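PDB 2WTB: fatty acid multifunctional protein (atmfp2) from Arabidopsis thaliana, which catalyses successive steps of peroxisomal fatty acid beta-oxidation during seed germination, combining long-chain enoyl-CoA hydratase with 3-hydroxyacyl-CoA dehydrogenase activity in one chain. Local coordinates for residues Phe503-Gln507 with Phe558-Tyr563; Phe544-Ile548 with Ile568-Gln572; Asp96-Ala100 with Leu120-His125. One frame throughout, in Å; residues are numbered along the deposited sequence.

Contact 1: residues Phe503-Gln507 with Phe558-Tyr563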
# COMPACT_ATOMS: atom_id res chain seq x y z
N PHE A 503 -3.21 17.82 11.53
CA PHE A 503 -3.25 19.28 11.65
C PHE A 503 -2.32 19.81 12.75
O PHE A 503 -1.74 20.88 12.60
CB PHE A 503 -4.69 19.81 11.80
CG PHE A 503 -5.16 19.94 13.22
CD1 PHE A 503 -4.68 20.95 14.04
CD2 PHE A 503 -6.12 19.07 13.73
CE1 PHE A 503 -5.12 21.07 15.35
CE2 PHE A 503 -6.56 19.19 15.04
CZ PHE A 503 -6.07 20.20 15.84
N PRO A 504 -2.17 19.05 13.86
CA PRO A 504 -1.23 19.46 14.91
C PRO A 504 0.22 19.37 14.44
O PRO A 504 1.07 20.15 14.89
CB PRO A 504 -1.47 18.42 16.02
CG PRO A 504 -2.83 17.87 15.74
CD PRO A 504 -2.94 17.86 14.25
N TYR A 505 0.49 18.42 13.56
CA TYR A 505 1.81 18.22 12.96
C TYR A 505 2.48 19.53 12.57
O TYR A 505 3.53 19.89 13.11
CB TYR A 505 1.64 17.33 11.72
CG TYR A 505 2.89 16.96 10.98
CD1 TYR A 505 3.88 16.19 11.57
CD2 TYR A 505 3.06 17.33 9.65
CE1 TYR A 505 5.02 15.83 10.87
CE2 TYR A 505 4.19 16.97 8.94
CZ TYR A 505 5.16 16.22 9.56
OH TYR A 505 6.28 15.87 8.85
N THR A 506 1.86 20.25 11.64
CA THR A 506 2.42 21.51 11.15
C THR A 506 2.45 22.62 12.21
O THR A 506 3.38 23.42 12.24
CB THR A 506 1.66 22.01 9.91
OG1 THR A 506 2.16 21.35 8.75
CG2 THR A 506 1.84 23.51 9.74
N GLN A 507 1.44 22.66 13.07
CA GLN A 507 1.37 23.70 14.09
C GLN A 507 2.41 23.50 15.19
O GLN A 507 3.00 24.46 15.68
CB GLN A 507 -0.03 23.77 14.69
CG GLN A 507 -1.10 24.21 13.70
CD GLN A 507 -2.49 24.23 14.31
OE1 GLN A 507 -2.65 24.15 15.52
NE2 GLN A 507 -3.50 24.35 13.45
N PHE A 558 -11.44 23.94 17.01
CA PHE A 558 -10.64 23.45 18.13
C PHE A 558 -9.65 24.52 18.58
O PHE A 558 -8.46 24.25 18.75
CB PHE A 558 -9.88 22.18 17.75
CG PHE A 558 -10.73 21.11 17.14
CD1 PHE A 558 -10.59 20.76 15.80
CD2 PHE A 558 -11.68 20.44 17.90
CE1 PHE A 558 -11.37 19.77 15.24
CE2 PHE A 558 -12.47 19.45 17.34
CZ PHE A 558 -12.31 19.12 16.00
N SER A 559 -10.15 25.74 18.77
CA SER A 559 -9.29 26.88 19.10
C SER A 559 -8.32 26.62 20.26
O SER A 559 -7.14 26.97 20.17
CB SER A 559 -10.15 28.11 19.41
OG SER A 559 -11.08 27.84 20.45
N GLU A 560 -8.82 26.02 21.33
CA GLU A 560 -8.01 25.79 22.52
C GLU A 560 -7.00 24.66 22.35
O GLU A 560 -6.38 24.22 23.32
CB GLU A 560 -8.90 25.52 23.73
N ARG A 561 -6.82 24.20 21.12
CA ARG A 561 -5.92 23.09 20.83
C ARG A 561 -5.08 23.39 19.59
O ARG A 561 -4.35 22.52 19.11
CB ARG A 561 -6.71 21.81 20.60
CG ARG A 561 -7.18 21.12 21.86
CD ARG A 561 -8.36 20.20 21.56
NE ARG A 561 -8.17 19.46 20.32
CZ ARG A 561 -9.13 18.78 19.71
NH1 ARG A 561 -10.35 18.74 20.22
NH2 ARG A 561 -8.87 18.13 18.58
N THR A 562 -5.19 24.61 19.08
CA THR A 562 -4.49 24.97 17.85
C THR A 562 -3.61 26.20 18.04
O THR A 562 -3.79 26.96 18.99
CB THR A 562 -5.48 25.23 16.70
OG1 THR A 562 -6.30 26.36 17.01
CG2 THR A 562 -6.37 24.02 16.47
N TYR A 563 -2.67 26.39 17.13
CA TYR A 563 -1.80 27.56 17.15
C TYR A 563 -1.71 28.20 15.77
O TYR A 563 -1.15 27.63 14.84
CB TYR A 563 -0.40 27.19 17.64
CG TYR A 563 0.54 28.37 17.72
CD1 TYR A 563 0.47 29.26 18.78
CD2 TYR A 563 1.48 28.60 16.73
CE1 TYR A 563 1.31 30.35 18.86
CE2 TYR A 563 2.33 29.68 16.80
CZ TYR A 563 2.25 30.55 17.86
OH TYR A 563 3.09 31.64 17.94
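A loop without regular structure can be joined to a helix through a few side chains of suitable conformation. Within this contact, Gln507 and Phe503, one turn apart on helix 498-514, supply the helix side of the joint. Gln507 is m at chi1 and t at chi2, so its side chain extends toward the loop, and OE1 accepts a hydrogen bond from the backbone N of Tyr563 at 2.8 Å; the same OE1 lies 3.1 Å from CA of Thr562. Phe503 has chi1 near 91°, between wells, which carries its ring to Thr562, where CE1 is 3.4 Å from CG2. Its CE2 also comes within 4.4 Å of CD1 of Phe558, while Phe554 stacks on the ring from helix 544-557. The loop itself turns tightly, with Arg561 N bonded to Phe558 O at 2.9 Å. Arg561 starts sideways, but its guanidinium reaches back to 4.4 Å between NH2 and Phe503 CE2, and NH2 forms a salt bridge with Glu638. Tyr563, t at chi1, sends its ring away from the contact, and its OH bonds to Glu514. A helix side chain binding loop backbone beside an aromatic cluster is the arrangement here, within the all-helical C-terminal domain of the 3-hydroxyacyl-CoA dehydrogenase family.

Contact 2: residues Phe544-Ile548 with Ile568-Gln572; sequences FGVAI and IPLMQ
Two short helical segments can pack through a few long side chains while their axes stay well apart, and Phe544, Ile568 and Ile548, with Gln572 burying as much as Ile568, illustrate how. Both backbones are helical: 544-548 opens helix 544-557, and 568-572 closes helix 567-572. The local axes run roughly antiparallel, with 148° between their directions, a signed crossing angle of -148° and a closest approach of 10.6 Å. The nearest CA atoms are those of Phe544 and Ile568, 6.7 Å apart.

Phe544 buries the most surface. With chi1 m and chi2 near 76°, its ring reaches across the gap: CD2 lies 3.4 Å from CG2 of Ile568, which sits at the ring edge, and CE2 lies 3.8 Å from SD of Met571. That sulfur, on an m, t, p side chain, is 4.9 Å from the ring centroid, an oblique Met-aromatic contact. Ile568, m then t, directs CA-to-CB toward the partner helix and also touches Cys539 of helix 535-542. One turn beyond Phe544, Ile548 is t, t and extended; its CD1 is 3.7 Å from CG of Pro569 and 4.1 Å from CG2 of Ile568. Gln572, m then t, leads its amide into the space between, with NE2 3.1 Å from O of Phe544 and 3.7 Å from CG2 of Ile548.

This is antiparallel helix-helix packing at the surface of the helical C-terminal dehydrogenase domain. Its chemistry implies a joint resting largely on apolar and Met-aromatic packing, with the amide of Gln572 at the backbone carbonyl of Phe544.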
# COMPACT_ATOMS: atom_id res chain seq x y z
N PHE A 544 1.17 27.44 0.20
CA PHE A 544 0.77 28.23 1.37
C PHE A 544 -0.73 28.53 1.38
O PHE A 544 -1.37 28.49 2.43
CB PHE A 544 1.57 29.53 1.43
CG PHE A 544 3.02 29.33 1.75
CD1 PHE A 544 3.90 28.87 0.78
CD2 PHE A 544 3.51 29.62 3.01
CE1 PHE A 544 5.24 28.69 1.08
CE2 PHE A 544 4.85 29.44 3.31
CZ PHE A 544 5.72 28.97 2.34
N GLY A 545 -1.28 28.81 0.20
CA GLY A 545 -2.70 29.12 0.08
C GLY A 545 -3.59 27.97 0.49
O GLY A 545 -4.64 28.17 1.09
N VAL A 546 -3.16 26.75 0.17
CA VAL A 546 -3.92 25.55 0.50
C VAL A 546 -3.72 25.15 1.96
O VAL A 546 -4.69 24.92 2.68
CB VAL A 546 -3.50 24.37 -0.39
CG1 VAL A 546 -4.28 23.12 -0.00
CG2 VAL A 546 -3.73 24.71 -1.86
N ALA A 547 -2.46 25.08 2.38
CA ALA A 547 -2.12 24.68 3.74
C ALA A 547 -2.80 25.58 4.76
O ALA A 547 -3.21 25.12 5.83
CB ALA A 547 -0.61 24.70 3.93
N ILE A 548 -2.90 26.87 4.44
CA ILE A 548 -3.50 27.83 5.36
C ILE A 548 -5.02 27.80 5.28
O ILE A 548 -5.71 28.18 6.22
CB ILE A 548 -2.99 29.26 5.08
CG1 ILE A 548 -3.20 30.15 6.31
CG2 ILE A 548 -3.67 29.85 3.86
CD1 ILE A 548 -2.72 31.57 6.13
N ILE A 568 3.30 32.02 7.97
CA ILE A 568 2.84 31.86 6.59
C ILE A 568 2.18 33.13 6.04
O ILE A 568 2.58 33.61 4.98
CB ILE A 568 1.89 30.66 6.43
CG1 ILE A 568 2.68 29.35 6.51
CG2 ILE A 568 1.15 30.74 5.11
CD1 ILE A 568 1.84 28.13 6.21
N PRO A 569 1.17 33.66 6.75
CA PRO A 569 0.48 34.86 6.26
C PRO A 569 1.45 36.00 5.94
O PRO A 569 1.33 36.62 4.88
CB PRO A 569 -0.41 35.25 7.44
CG PRO A 569 -0.68 33.96 8.13
CD PRO A 569 0.59 33.17 8.01
N LEU A 570 2.39 36.26 6.83
CA LEU A 570 3.37 37.32 6.63
C LEU A 570 4.19 37.10 5.37
O LEU A 570 4.65 38.06 4.74
CB LEU A 570 4.29 37.44 7.85
CG LEU A 570 3.66 38.01 9.12
CD1 LEU A 570 4.60 37.84 10.31
CD2 LEU A 570 3.29 39.47 8.92
N MET A 571 4.38 35.84 5.00
CA MET A 571 5.13 35.51 3.79
C MET A 571 4.26 35.72 2.55
O MET A 571 4.75 36.17 1.51
CB MET A 571 5.61 34.05 3.84
CG MET A 571 6.54 33.75 5.00
SD MET A 571 7.06 32.02 5.01
CE MET A 571 7.89 31.91 3.43
N GLN A 572 2.98 35.39 2.67
CA GLN A 572 2.04 35.53 1.56
C GLN A 572 1.85 36.99 1.17
O GLN A 572 1.81 37.33 -0.01
CB GLN A 572 0.69 34.91 1.92
CG GLN A 572 0.73 33.40 2.09
CD GLN A 572 -0.57 32.84 2.63
OE1 GLN A 572 -1.34 33.55 3.28
NE2 GLN A 572 -0.82 31.57 2.36

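Contact 3: residues Asp96-Ala100 with Leu120-His125; sequences DLLEA and LAMACH
This is a buried contact between the C-terminal ends of two helices in the crotonase-fold domain, and it illustrates how a side chain just beyond one helix can bind the last helical carbonyl of another, that of Glu99. Residues 96-99 end helix 88-99 with a wider pi-type turn, and Ala100 leaves helical phi/psi; 120-123 end helix 116-123, and Cys124 (psi 165°) turns the chain toward strand 126-129. The nearest CA atoms are those of Glu99 and Ala123, 5.6 Å apart. Leu98, t at both chi angles, points toward the second segment: CD1 is 3.9 Å from CD1 of Leu120 (t, p), and CD2 is 4.2 Å from CB of Ala123. Glu99, t, t, lays CG 3.3 Å from O of Ala123, while its carboxylate forms a salt bridge with Arg153. His125, m with chi2 near 106°, donates from NE2 to O of Glu99 at 2.7 Å, and its ND1 bonds to N of Ser105 at the start of strand 105-109. Glu119, the predicted nucleophile, immediately precedes Leu120. The chemistry implies that, with both ring nitrogens bonded to backbone, His125 ties the end of helix 88-99 to strand 105-109, while leucine and alanine close the apolar side.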
# COMPACT_ATOMS: atom_id res chain seq x y z
N ASP A 96 16.98 -31.45 -1.24
CA ASP A 96 17.46 -32.82 -1.20
C ASP A 96 16.43 -33.82 -1.72
O ASP A 96 16.71 -34.57 -2.65
CB ASP A 96 17.88 -33.19 0.23
CG ASP A 96 19.13 -32.46 0.68
OD1 ASP A 96 19.84 -31.92 -0.20
OD2 ASP A 96 19.40 -32.43 1.90
N LEU A 97 15.24 -33.82 -1.12
CA LEU A 97 14.20 -34.76 -1.49
C LEU A 97 13.74 -34.57 -2.93
O LEU A 97 13.70 -35.52 -3.72
CB LEU A 97 13.01 -34.64 -0.54
CG LEU A 97 11.80 -35.55 -0.83
CD1 LEU A 97 12.20 -37.01 -0.80
CD2 LEU A 97 10.68 -35.28 0.16
N LEU A 98 13.40 -33.33 -3.28
CA LEU A 98 12.80 -33.03 -4.57
C LEU A 98 13.83 -32.83 -5.68
O LEU A 98 13.89 -33.60 -6.63
CB LEU A 98 11.88 -31.81 -4.46
CG LEU A 98 10.97 -31.48 -5.65
CD1 LEU A 98 9.76 -30.67 -5.20
CD2 LEU A 98 11.73 -30.75 -6.74
N GLU A 99 14.64 -31.78 -5.55
CA GLU A 99 15.55 -31.40 -6.62
C GLU A 99 16.65 -32.43 -6.87
O GLU A 99 17.07 -32.63 -8.01
CB GLU A 99 16.17 -30.03 -6.33
CG GLU A 99 16.96 -29.45 -7.50
CD GLU A 99 17.65 -28.15 -7.13
OE1 GLU A 99 18.34 -28.12 -6.09
OE2 GLU A 99 17.50 -27.16 -7.88
N ALA A 100 17.11 -33.07 -5.80
CA ALA A 100 18.20 -34.04 -5.90
C ALA A 100 17.69 -35.48 -6.02
O ALA A 100 18.43 -36.43 -5.76
CB ALA A 100 19.14 -33.91 -4.70
N LEU A 120 9.39 -23.06 -5.13
CA LEU A 120 9.09 -24.47 -5.36
C LEU A 120 9.26 -24.83 -6.84
O LEU A 120 9.76 -25.91 -7.18
CB LEU A 120 7.67 -24.79 -4.90
CG LEU A 120 7.16 -26.21 -5.15
CD1 LEU A 120 8.11 -27.25 -4.55
CD2 LEU A 120 5.76 -26.37 -4.58
N ALA A 121 8.84 -23.93 -7.72
CA ALA A 121 8.95 -24.15 -9.15
C ALA A 121 10.41 -24.13 -9.62
O ALA A 121 10.81 -24.92 -10.47
CB ALA A 121 8.11 -23.13 -9.93
N MET A 122 11.21 -23.23 -9.05
CA MET A 122 12.63 -23.16 -9.37
C MET A 122 13.37 -24.42 -8.93
O MET A 122 14.41 -24.76 -9.49
CB MET A 122 13.28 -21.92 -8.74
CG MET A 122 12.96 -20.62 -9.45
SD MET A 122 13.47 -19.18 -8.48
CE MET A 122 12.91 -17.85 -9.54
N ALA A 123 12.83 -25.10 -7.93
CA ALA A 123 13.40 -26.34 -7.44
C ALA A 123 13.22 -27.46 -8.45
O ALA A 123 14.03 -28.38 -8.53
CB ALA A 123 12.77 -26.73 -6.12
N CYS A 124 12.13 -27.38 -9.21
CA CYS A 124 11.86 -28.35 -10.27
C CYS A 124 12.91 -28.24 -11.36
O CYS A 124 13.63 -27.25 -11.44
CB CYS A 124 10.47 -28.15 -10.86
SG CYS A 124 9.14 -28.53 -9.70
N HIS A 125 12.98 -29.25 -12.22
CA HIS A 125 14.04 -29.34 -13.21
C HIS A 125 13.74 -28.64 -14.53
O HIS A 125 14.63 -28.45 -15.37
CB HIS A 125 14.42 -30.81 -13.42
CG HIS A 125 14.84 -31.50 -12.16
ND1 HIS A 125 14.05 -32.41 -11.50
CD2 HIS A 125 15.97 -31.37 -11.42
CE1 HIS A 125 14.67 -32.83 -10.42
NE2 HIS A 125 15.84 -32.22 -10.34

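The three contacts sample two functionally distinct parts of one chain. Contacts 1 and 2 share the C-terminal dehydrogenase domain: their centres are 16 Å apart and their nearest atoms about 6 Å, without touching. Their segments alternate along the chain, and helix 544-557 runs from contact 2 into the loop of contact 1, which in turn leads to helix 567-572. Contact 3 belongs to the hydratase/isomerase domain, on the opposite side of the chain's centre, about 60 Å from the centre of contact 1 and 63 Å from that of contact 2. It alone lies near predicted catalytic residues: Leu120 is about 5 Å from Glu119 between side chains, and Met122 about 9 Å from Glu139.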